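PDB 2P4P: polyamine export protein from Haemophilus ducreyi, which probably acts in the inner membrane to export cadaverine and putrescine from the cytoplasm, and is represented here by its CorC_HlyC (transporter-associated) domain. Local coordinates for residues G15-L19 and E20-R24. Numbering follows the deposited sequence.
Sequences GATPL and EDVMR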
ATOM      1  N   GLY A  15       6.366   9.362  -1.274  1.00 24.68           N
ATOM      2  CA  GLY A  15       7.491   9.316  -2.225  1.00 24.48           C
ATOM      3  C   GLY A  15       8.359  10.570  -2.139  1.00 23.68           C
ATOM      4  O   GLY A  15       9.524  10.560  -2.522  1.00 24.47           O
ATOM      5  N   ALA A  16       7.799  11.627  -1.582  1.00 22.67           N
ATOM      6  CA  ALA A  16       8.464  12.921  -1.529  1.00 22.68           C
ATOM      7  C   ALA A  16       9.319  13.090  -0.262  1.00 22.18           C
ATOM      8  O   ALA A  16       9.910  14.153  -0.062  1.00 22.03           O
ATOM      9  CB  ALA A  16       7.426  14.047  -1.599  1.00 22.68           C
ATOM     10  N   THR A  17       9.361  12.074   0.591  1.00 22.41           N
ATOM     11  CA  THR A  17      10.188  12.116   1.793  1.00 23.15           C
ATOM     12  C   THR A  17      11.643  12.243   1.388  1.00 22.69           C
ATOM     13  O   THR A  17      12.093  11.504   0.548  1.00 21.65           O
ATOM     14  CB  THR A  17      10.041  10.834   2.608  1.00 23.14           C
ATOM     15  OG1 THR A  17       8.655  10.611   2.908  1.00 26.30           O
ATOM     16  CG2 THR A  17      10.868  10.895   3.902  1.00 24.54           C
ATOM     17  N   PRO A  18      12.388  13.201   1.986  1.00 22.91           N
ATOM     18  CA  PRO A  18      13.825  13.263   1.722  1.00 22.53           C
ATOM     19  C   PRO A  18      14.499  11.887   1.840  1.00 22.30           C
ATOM     20  O   PRO A  18      14.214  11.116   2.765  1.00 21.92           O
ATOM     21  CB  PRO A  18      14.329  14.226   2.803  1.00 22.52           C
ATOM     22  CG  PRO A  18      13.168  15.154   3.008  1.00 23.39           C
ATOM     23  CD  PRO A  18      11.938  14.299   2.864  1.00 23.92           C
ATOM     24  N   LEU A  19      15.372  11.587   0.888  1.00 22.19           N
ATOM     25  CA  LEU A  19      16.091  10.334   0.834  1.00 23.18           C
ATOM     26  C   LEU A  19      16.856  10.032   2.130  1.00 23.99           C
ATOM     27  O   LEU A  19      16.780   8.924   2.663  1.00 24.09           O
ATOM     28  CB  LEU A  19      17.041  10.349  -0.364  1.00 22.58           C
ATOM     29  CG  LEU A  19      18.013   9.187  -0.475  1.00 23.18           C
ATOM     30  CD1 LEU A  19      17.229   7.860  -0.626  1.00 18.85           C
ATOM     31  CD2 LEU A  19      18.946   9.419  -1.655  1.00 21.29           C
ATOM     32  N   GLU A  20      17.583  11.028   2.617  1.00 25.02           N
ATOM     33  CA  GLU A  20      18.417  10.924   3.831  1.00 26.05           C
ATOM     34  C   GLU A  20      17.607  10.607   5.083  1.00 25.68           C
ATOM     35  O   GLU A  20      18.061   9.864   5.925  1.00 25.42           O
ATOM     36  CB  GLU A  20      19.154  12.239   4.072  1.00 26.39           C
ATOM     37  CG  GLU A  20      20.197  12.576   3.007  1.00 32.04           C
ATOM     38  CD  GLU A  20      19.585  12.770   1.626  1.00 38.06           C
ATOM     39  OE1 GLU A  20      18.674  13.624   1.482  1.00 40.49           O
ATOM     40  OE2 GLU A  20      20.002  12.039   0.698  1.00 40.83           O
ATOM     41  N   ASP A  21      16.422  11.203   5.188  1.00 25.92           N
ATOM     42  CA  ASP A  21      15.486  10.955   6.289  1.00 24.69           C
ATOM     43  C   ASP A  21      15.053   9.488   6.366  1.00 24.79           C
ATOM     44  O   ASP A  21      14.963   8.929   7.455  1.00 23.85           O
ATOM     45  CB  ASP A  21      14.258  11.852   6.122  1.00 24.57           C
ATOM     46  CG  ASP A  21      14.542  13.298   6.508  1.00 25.22           C
ATOM     47  OD1 ASP A  21      15.698  13.574   6.854  1.00 28.51           O
ATOM     48  OD2 ASP A  21      13.616  14.135   6.461  1.00 25.56           O
ATOM     49  N   VAL A  22      14.768   8.902   5.206  1.00 23.92           N
ATOM     50  CA  VAL A  22      14.395   7.477   5.076  1.00 24.16           C
ATOM     51  C   VAL A  22      15.558   6.555   5.384  1.00 24.13           C
ATOM     52  O   VAL A  22      15.424   5.650   6.197  1.00 23.32           O
ATOM     53  CB  VAL A  22      13.857   7.165   3.655  1.00 24.13           C
ATOM     54  CG1 VAL A  22      13.543   5.656   3.477  1.00 23.44           C
ATOM     55  CG2 VAL A  22      12.619   7.997   3.382  1.00 25.26           C
HETATM   56  N   MSE A  23      16.701   6.806   4.753  1.00 24.06           N
HETATM   57  CA  MSE A  23      17.939   6.060   5.069  1.00 23.39           C
HETATM   58  C   MSE A  23      18.242   6.090   6.565  1.00 23.87           C
HETATM   59  O   MSE A  23      18.578   5.070   7.137  1.00 23.89           O
HETATM   60  CB  MSE A  23      19.174   6.617   4.317  1.00 23.65           C
HETATM   61  CG  MSE A  23      19.147   6.686   2.814  1.00 20.69           C
HETATM   62 SE   MSE A  23      18.919   4.987   1.903  1.00 33.18          SE
HETATM   63  CE  MSE A  23      16.984   4.776   1.955  1.00 26.67           C
ATOM     64  N   ARG A  24      18.209   7.279   7.179  1.00 24.68           N
ATOM     65  CA  ARG A  24      18.458   7.422   8.616  1.00 26.53           C
ATOM     66  C   ARG A  24      17.494   6.591   9.465  1.00 25.59           C
ATOM     67  O   ARG A  24      17.920   5.819  10.325  1.00 24.96           O
ATOM     68  CB  ARG A  24      18.424   8.901   9.048  1.00 26.03           C
ATOM     69  CG  ARG A  24      18.179   9.133  10.531  1.00 29.07           C
ATOM     70  CD  ARG A  24      18.157  10.634  10.906  1.00 30.22           C
ATOM     71  NE  ARG A  24      18.935  11.476   9.981  1.00 37.27           N
ATOM     72  CZ  ARG A  24      18.405  12.277   9.055  1.00 38.73           C
ATOM     73  NH1 ARG A  24      17.087  12.357   8.904  1.00 41.18           N
ATOM     74  NH2 ARG A  24      19.191  13.010   8.281  1.00 40.16           N
TER
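Thr17 lays its methyl CG2 against CG2 of Val22, the two carbons 3.4 Å apart, tighter than a usual van der Waals contact, with the side chains crossing at about a right angle. The first torsion of Thr17 (chi1 -55°) sets CG2 anti to the backbone N and leaves OG1 beside that nitrogen, where the hydroxyl bonds back to the carbonyl of Asp14. A threonine suits this bend because one branch serves the loop and the other packs on the helix. Pro18 takes the N-cap position. The ring restrains phi to values that suit the start of a helix, where no helical bond calls for a backbone N-H, and its carbonyl accepts a weak bond from Val22 N (3.3 Å). The carboxylate of Asp21 lies against CB and CG of the proline, crossing it at a slant, with OD2 3.6 Å from Pro18 CG. Asp21 OD1 accepts a salt-bridge hydrogen bond from Arg24 NH1 at 2.8 Å; the nitrogen comes from above the carboxylate plane, while the oxygen lies in the guanidinium plane. The i to i+3 spacing puts acid and base on the same side of the helix, and an acid near the N-terminus would probably also interact favourably with the helix dipole. The next backbone bond, Met23 N to Leu19 O (3.0 Å), is straight, with an N-H...O angle of 180°. The flexible chain of selenomethionine Met23, bent at chi2 and chi3, brings CE to 4.0 Å from Leu19 CD1. Glu20 also doubles back, its chain bent at chi2 (63°), with OE2 lying 3.6 Å from Leu19 CB. The segment makes the turn from strand 10-14 into helix 19-25: Thr17, Leu19 and Val22 rest on Ile40 of helix 40-48, Leu19 also reaches Phe43, and Met23 packs on the loop residues Ile28 and Phe31.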